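Long-range contacts in exopolysaccharide biosynthesis protein (Pantoea stewartii subsp. stewartii DC283, PDB 6TGF), which probably modifies the bacterium's own exopolysaccharide as a glycan biofilm-modifying hydrolase built on a bacteriophage tailspike-like parallel beta-helix: residues A307-S312 with N331-G336; F241-D246 with G276-T281. All blocks are in the same frame, centred on the assembly; numbering follows the deposited sequence.

Interaction 1 of 2, residues A307-S312 with N331-G336; sequences ATTIVS and NLIFNG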
loop_
_atom_site.group_PDB
_atom_site.type_symbol
_atom_site.label_atom_id
_atom_site.label_comp_id
_atom_site.label_asym_id
_atom_site.label_seq_id
_atom_site.Cartn_x
_atom_site.Cartn_y
_atom_site.Cartn_z
ATOM N N ALA B 307 -16.543 -12.042 -9.380
ATOM C CA ALA B 307 -17.841 -12.725 -9.596
ATOM C C ALA B 307 -18.371 -12.451 -11.011
ATOM O O ALA B 307 -19.472 -12.943 -11.323
ATOM C CB ALA B 307 -18.831 -12.286 -8.545
ATOM N N THR B 308 -17.626 -11.703 -11.833
ATOM C CA THR B 308 -17.972 -11.395 -13.247
ATOM C C THR B 308 -16.858 -11.906 -14.169
ATOM O O THR B 308 -15.695 -11.498 -13.968
ATOM C CB THR B 308 -18.210 -9.893 -13.451
ATOM O OG1 THR B 308 -19.273 -9.498 -12.584
ATOM C CG2 THR B 308 -18.558 -9.536 -14.879
ATOM N N THR B 309 -17.213 -12.754 -15.140
ATOM C CA THR B 309 -16.308 -13.263 -16.204
ATOM C C THR B 309 -16.772 -12.723 -17.562
ATOM O O THR B 309 -17.960 -12.907 -17.894
ATOM C CB THR B 309 -16.247 -14.795 -16.205
ATOM O OG1 THR B 309 -15.741 -15.216 -14.938
ATOM C CG2 THR B 309 -15.373 -15.353 -17.308
ATOM N N ILE B 310 -15.871 -12.071 -18.302
ATOM C CA ILE B 310 -16.078 -11.688 -19.730
ATOM C C ILE B 310 -15.493 -12.804 -20.598
ATOM O O ILE B 310 -14.426 -13.340 -20.241
ATOM C CB ILE B 310 -15.463 -10.309 -20.054
ATOM C CG1 ILE B 310 -16.321 -9.172 -19.492
ATOM C CG2 ILE B 310 -15.239 -10.149 -21.554
ATOM C CD1 ILE B 310 -15.626 -7.830 -19.457
ATOM N N VAL B 311 -16.189 -13.138 -21.684
ATOM C CA VAL B 311 -15.773 -14.166 -22.682
ATOM C C VAL B 311 -16.241 -13.670 -24.056
ATOM O O VAL B 311 -17.322 -13.060 -24.118
ATOM C CB VAL B 311 -16.331 -15.551 -22.296
ATOM C CG1 VAL B 311 -17.779 -15.748 -22.709
ATOM C CG2 VAL B 311 -15.476 -16.677 -22.836
ATOM N N SER B 312 -15.431 -13.865 -25.100
ATOM C CA SER B 312 -15.637 -13.253 -26.440
ATOM C C SER B 312 -15.363 -14.278 -27.549
ATOM O O SER B 312 -15.228 -15.477 -27.229
ATOM C CB SER B 312 -14.784 -12.020 -26.588
ATOM O OG SER B 312 -15.086 -11.329 -27.793
ATOM N N ASN B 331 -12.610 -5.812 -11.044
ATOM C CA ASN B 331 -13.492 -6.951 -10.672
ATOM C C ASN B 331 -13.934 -7.716 -11.926
ATOM O O ASN B 331 -15.127 -8.057 -12.010
ATOM C CB ASN B 331 -14.706 -6.472 -9.870
ATOM C CG ASN B 331 -14.335 -5.538 -8.740
ATOM O OD1 ASN B 331 -13.359 -5.772 -8.032
ATOM N ND2 ASN B 331 -15.109 -4.479 -8.565
ATOM N N LEU B 332 -13.010 -8.004 -12.845
ATOM C CA LEU B 332 -13.312 -8.735 -14.107
ATOM C C LEU B 332 -12.326 -9.890 -14.302
ATOM O O LEU B 332 -11.108 -9.665 -14.165
ATOM C CB LEU B 332 -13.250 -7.760 -15.286
ATOM C CG LEU B 332 -14.371 -6.725 -15.346
ATOM C CD1 LEU B 332 -14.064 -5.656 -16.383
ATOM C CD2 LEU B 332 -15.711 -7.382 -15.642
ATOM N N ILE B 333 -12.854 -11.080 -14.602
ATOM C CA ILE B 333 -12.104 -12.208 -15.228
ATOM C C ILE B 333 -12.350 -12.121 -16.737
ATOM O O ILE B 333 -13.528 -12.045 -17.128
ATOM C CB ILE B 333 -12.540 -13.570 -14.648
ATOM C CG1 ILE B 333 -12.527 -13.568 -13.116
ATOM C CG2 ILE B 333 -11.685 -14.691 -15.224
ATOM C CD1 ILE B 333 -13.011 -14.851 -12.474
ATOM N N PHE B 334 -11.288 -12.086 -17.548
ATOM C CA PHE B 334 -11.365 -12.194 -19.029
ATOM C C PHE B 334 -10.711 -13.508 -19.468
ATOM O O PHE B 334 -9.470 -13.622 -19.384
ATOM C CB PHE B 334 -10.717 -10.995 -19.729
ATOM C CG PHE B 334 -10.639 -11.129 -21.231
ATOM C CD1 PHE B 334 -11.740 -11.549 -21.965
ATOM C CD2 PHE B 334 -9.467 -10.844 -21.915
ATOM C CE1 PHE B 334 -11.669 -11.679 -23.344
ATOM C CE2 PHE B 334 -9.399 -10.971 -23.296
ATOM C CZ PHE B 334 -10.500 -11.388 -24.007
ATOM N N ASN B 335 -11.535 -14.463 -19.912
ATOM C CA ASN B 335 -11.099 -15.762 -20.490
ATOM C C ASN B 335 -11.041 -15.615 -22.015
ATOM O O ASN B 335 -12.109 -15.686 -22.656
ATOM C CB ASN B 335 -12.014 -16.907 -20.046
ATOM C CG ASN B 335 -11.617 -18.249 -20.626
ATOM O OD1 ASN B 335 -10.463 -18.462 -20.995
ATOM N ND2 ASN B 335 -12.571 -19.164 -20.706
ATOM N N GLY B 336 -9.837 -15.415 -22.562
ATOM C CA GLY B 336 -9.587 -15.195 -24.001
ATOM C C GLY B 336 -9.838 -16.441 -24.840
ATOM O O GLY B 336 -10.041 -16.287 -26.059
HETATM O O HOH W 1 -13.126 -15.300 -25.109
#
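Thr308, Ile310, Ile333 and Asn335 carry the backbone bonds that set strands 308-311 and 332-335 side by side in parallel, their axes crossing at 29°. Ile333 N donates to Thr308 O at 2.9 Å, Ile310 N to Ile333 O at 2.6 Å, and Asn335 N to Ile310 O at 3.1 Å. Ile310 thus uses both backbone groups, reaching the residues before and after Phe334, as expected of a parallel pair. Between these bonds, the CA hydrogens of Thr309 and Phe334 lean on Ile333 O and Ile310 O. Beyond the last bond, water 1 accepts from Ser312 N and lies within bonding distance of Asn335 O.

Apolar contacts fill the buried side. Leu332 CD2 sits 3.7 Å from Thr308 CG2, the two side chains running side by side, and 3.8 Å from Ile310 CD1, so one methyl serves both partners. The hydroxyl of Thr308 is held from outside, OG1 bonding Pro274 O and Ala298 N. Ile310 CG2 meets Phe334 CD1 at 3.8 Å. The Phe334 ring, its CG anti to the backbone N (chi1 174°), keeps Ile310 O at its edge, while Gly336 N stands over the centre of one face. Ile310 and Phe334 also touch Phe320 and Val319 of strand 318-324.

On the other face, Thr309 OG1 rests 3.6 Å from Ile333 CB and also approaches Ile333 CD1, a polar atom lying against a branched hydrocarbon chain. Asn335, on this face too, has its OD1 bonded by Asn367 ND2.

Backbone bonding of Thr309 and Val311 to Phe278 on one side, and pairing of strand 332-335 with strand 356-366 on the other, make this two successive coils of a right-handed parallel beta-helix, the tailspike-like fold.

Interaction 2 of 2, residues F241-D246 with G276-T281; sequences FGAIAD and GTFFVT. With EDO (1,2-ethanediol), chain C.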
loop_
_atom_site.group_PDB
_atom_site.type_symbol
_atom_site.label_atom_id
_atom_site.label_comp_id
_atom_site.label_asym_id
_atom_site.label_seq_id
_atom_site.Cartn_x
_atom_site.Cartn_y
_atom_site.Cartn_z
ATOM N N PHE B 241 -30.094 -2.798 -19.113
ATOM C CA PHE B 241 -29.857 -2.437 -20.536
ATOM C C PHE B 241 -29.990 -3.675 -21.437
ATOM O O PHE B 241 -29.679 -3.569 -22.639
ATOM C CB PHE B 241 -28.507 -1.727 -20.677
ATOM C CG PHE B 241 -28.516 -0.309 -20.164
ATOM C CD1 PHE B 241 -28.364 -0.042 -18.811
ATOM C CD2 PHE B 241 -28.702 0.759 -21.031
ATOM C CE1 PHE B 241 -28.387 1.262 -18.338
ATOM C CE2 PHE B 241 -28.727 2.063 -20.556
ATOM C CZ PHE B 241 -28.567 2.313 -19.212
ATOM N N GLY B 242 -30.448 -4.804 -20.879
ATOM C CA GLY B 242 -30.905 -5.990 -21.632
ATOM C C GLY B 242 -29.855 -7.086 -21.740
ATOM O O GLY B 242 -30.046 -7.992 -22.576
ATOM N N ALA B 243 -28.789 -7.029 -20.935
ATOM C CA ALA B 243 -27.733 -8.069 -20.884
ATOM C C ALA B 243 -28.300 -9.328 -20.216
ATOM O O ALA B 243 -29.175 -9.190 -19.339
ATOM C CB ALA B 243 -26.518 -7.559 -20.152
ATOM N N ILE B 244 -27.827 -10.505 -20.634
ATOM C CA ILE B 244 -28.216 -11.832 -20.066
ATOM C C ILE B 244 -26.940 -12.552 -19.619
ATOM O O ILE B 244 -26.030 -12.713 -20.456
ATOM C CB ILE B 244 -29.026 -12.656 -21.090
ATOM C CG1 ILE B 244 -30.265 -11.898 -21.575
ATOM C CG2 ILE B 244 -29.394 -14.021 -20.520
ATOM C CD1 ILE B 244 -30.886 -12.467 -22.831
ATOM N N ALA B 245 -26.886 -12.970 -18.351
ATOM C CA ALA B 245 -25.731 -13.655 -17.723
ATOM C C ALA B 245 -25.777 -15.153 -18.051
ATOM O O ALA B 245 -25.816 -15.964 -17.103
ATOM C CB ALA B 245 -25.740 -13.411 -16.233
ATOM N N ASP B 246 -25.766 -15.500 -19.344
ATOM C CA ASP B 246 -25.820 -16.903 -19.844
ATOM C C ASP B 246 -24.527 -17.262 -20.593
ATOM O O ASP B 246 -24.402 -18.431 -20.999
ATOM C CB ASP B 246 -27.066 -17.137 -20.707
ATOM C CG ASP B 246 -27.080 -16.407 -22.040
ATOM O OD1 ASP B 246 -26.135 -15.640 -22.310
ATOM O OD2 ASP B 246 -28.042 -16.613 -22.803
ATOM N N GLY B 276 -21.759 -12.941 -12.862
ATOM C CA GLY B 276 -22.043 -13.990 -13.862
ATOM C C GLY B 276 -21.076 -13.959 -15.034
ATOM O O GLY B 276 -20.170 -13.101 -15.039
ATOM N N THR B 277 -21.263 -14.872 -15.994
ATOM C CA THR B 277 -20.466 -14.984 -17.245
ATOM C C THR B 277 -21.219 -14.276 -18.376
ATOM O O THR B 277 -22.412 -14.589 -18.566
ATOM C CB THR B 277 -20.182 -16.452 -17.585
ATOM O OG1 THR B 277 -19.555 -17.048 -16.449
ATOM C CG2 THR B 277 -19.300 -16.619 -18.804
ATOM N N PHE B 278 -20.547 -13.370 -19.096
ATOM C CA PHE B 278 -21.132 -12.533 -20.176
ATOM C C PHE B 278 -20.327 -12.698 -21.469
ATOM O O PHE B 278 -19.082 -12.657 -21.415
ATOM C CB PHE B 278 -21.183 -11.066 -19.748
ATOM C CG PHE B 278 -22.150 -10.797 -18.625
ATOM C CD1 PHE B 278 -21.785 -11.024 -17.308
ATOM C CD2 PHE B 278 -23.432 -10.342 -18.888
ATOM C CE1 PHE B 278 -22.679 -10.788 -16.276
ATOM C CE2 PHE B 278 -24.324 -10.106 -17.854
ATOM C CZ PHE B 278 -23.945 -10.328 -16.551
ATOM N N PHE B 279 -21.031 -12.872 -22.592
ATOM C CA PHE B 279 -20.456 -12.902 -23.962
ATOM C C PHE B 279 -20.470 -11.481 -24.538
ATOM O O PHE B 279 -21.552 -10.863 -24.592
ATOM C CB PHE B 279 -21.224 -13.876 -24.857
ATOM C CG PHE B 279 -20.696 -13.961 -26.266
ATOM C CD1 PHE B 279 -19.414 -14.426 -26.514
ATOM C CD2 PHE B 279 -21.475 -13.571 -27.345
ATOM C CE1 PHE B 279 -18.926 -14.503 -27.809
ATOM C CE2 PHE B 279 -20.986 -13.649 -28.639
ATOM C CZ PHE B 279 -19.713 -14.114 -28.869
ATOM N N VAL B 280 -19.300 -10.986 -24.951
ATOM C CA VAL B 280 -19.096 -9.594 -25.448
ATOM C C VAL B 280 -18.272 -9.652 -26.740
ATOM O O VAL B 280 -17.109 -10.088 -26.674
ATOM C CB VAL B 280 -18.406 -8.717 -24.382
ATOM C CG1 VAL B 280 -18.216 -7.285 -24.855
ATOM C CG2 VAL B 280 -19.151 -8.740 -23.056
ATOM N N THR B 281 -18.861 -9.233 -27.864
ATOM C CA THR B 281 -18.148 -8.979 -29.145
ATOM C C THR B 281 -17.439 -7.624 -29.046
ATOM O O THR B 281 -17.880 -6.789 -28.228
ATOM C CB THR B 281 -19.101 -9.034 -30.347
ATOM O OG1 THR B 281 -20.180 -8.129 -30.113
ATOM C CG2 THR B 281 -19.645 -10.422 -30.601
HETATM C C1 EDO C . -29.673 -5.798 -25.279
HETATM O O1 EDO C . -29.588 -4.516 -25.870
HETATM C C2 EDO C . -30.976 -6.471 -25.531
HETATM O O2 EDO C . -30.944 -7.466 -26.541
HETATM O O HOH W 2 -24.007 -12.823 -22.147
#
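Ala245 and Phe278 are the residues whose backbones come nearest, CA to CA 5.3 Å, and no direct hydrogen bond joins the two segments. Segment 241-246 is irregular: Ala245 centres an inverse gamma turn, in which Asp246 N makes a weak bond to Ile244 O at 3.0 Å. The turn lays Ala245 CA 3.5 Å from Thr277 O in a CA-H...O contact. Water 2 bridges the segments, giving a proton to Ile244 O at 2.6 Å and accepting from Phe279 N at 3.0 Å. Gly276, close to Ala245 CB, has backbone angles that call for glycine.

The Phe278 ring carries the side-chain contact. Ala245 CA lies over one face, 4.1 Å from the ring centroid and 22° off the normal, shifted toward the rim. Ala245 CB meets Phe278 CZ at 3.6 Å, and Ala243 CB approaches Phe278 CE2 obliquely. Elsewhere Phe273 packs edge-to-face with this ring. The Asp246 carboxylate turns to its own loop, OD2 to Thr249 OG1 and OD1 to Lys248 N. At the start of segment 241-246, ethanediol, probably from the crystallisation liquor, makes a weak bond to Phe241 O.

The turn at Ala245 packs against Gly276 to Phe278 of strand 276-279, which pairs with strand 308-311, while helix 252-265 receives Phe241 on Ala257 and Met258, and Val280 on Ile255.

Overall arrangement
Strand 308-311 is the common element: it pairs with strand 332-335 in interaction 1 and borders strand 276-279 of interaction 2, so three successive coils of the beta-helix lie in line, and the irregular segment 241-246 packs on the outermost of these three. The centres are about 11 Å apart. Besides the backbone bonds of Thr309 and Val311, Ala307 O meets Gly276 N at 2.8 Å and Ser312 OG meets Val280 O at 2.6 Å, one near each end of the strands. Phe279 CD1 also packs 3.5 Å from Val311 O. The ethanediol, probably from crystallisation, lies at Phe241 and Gly242 of interaction 2.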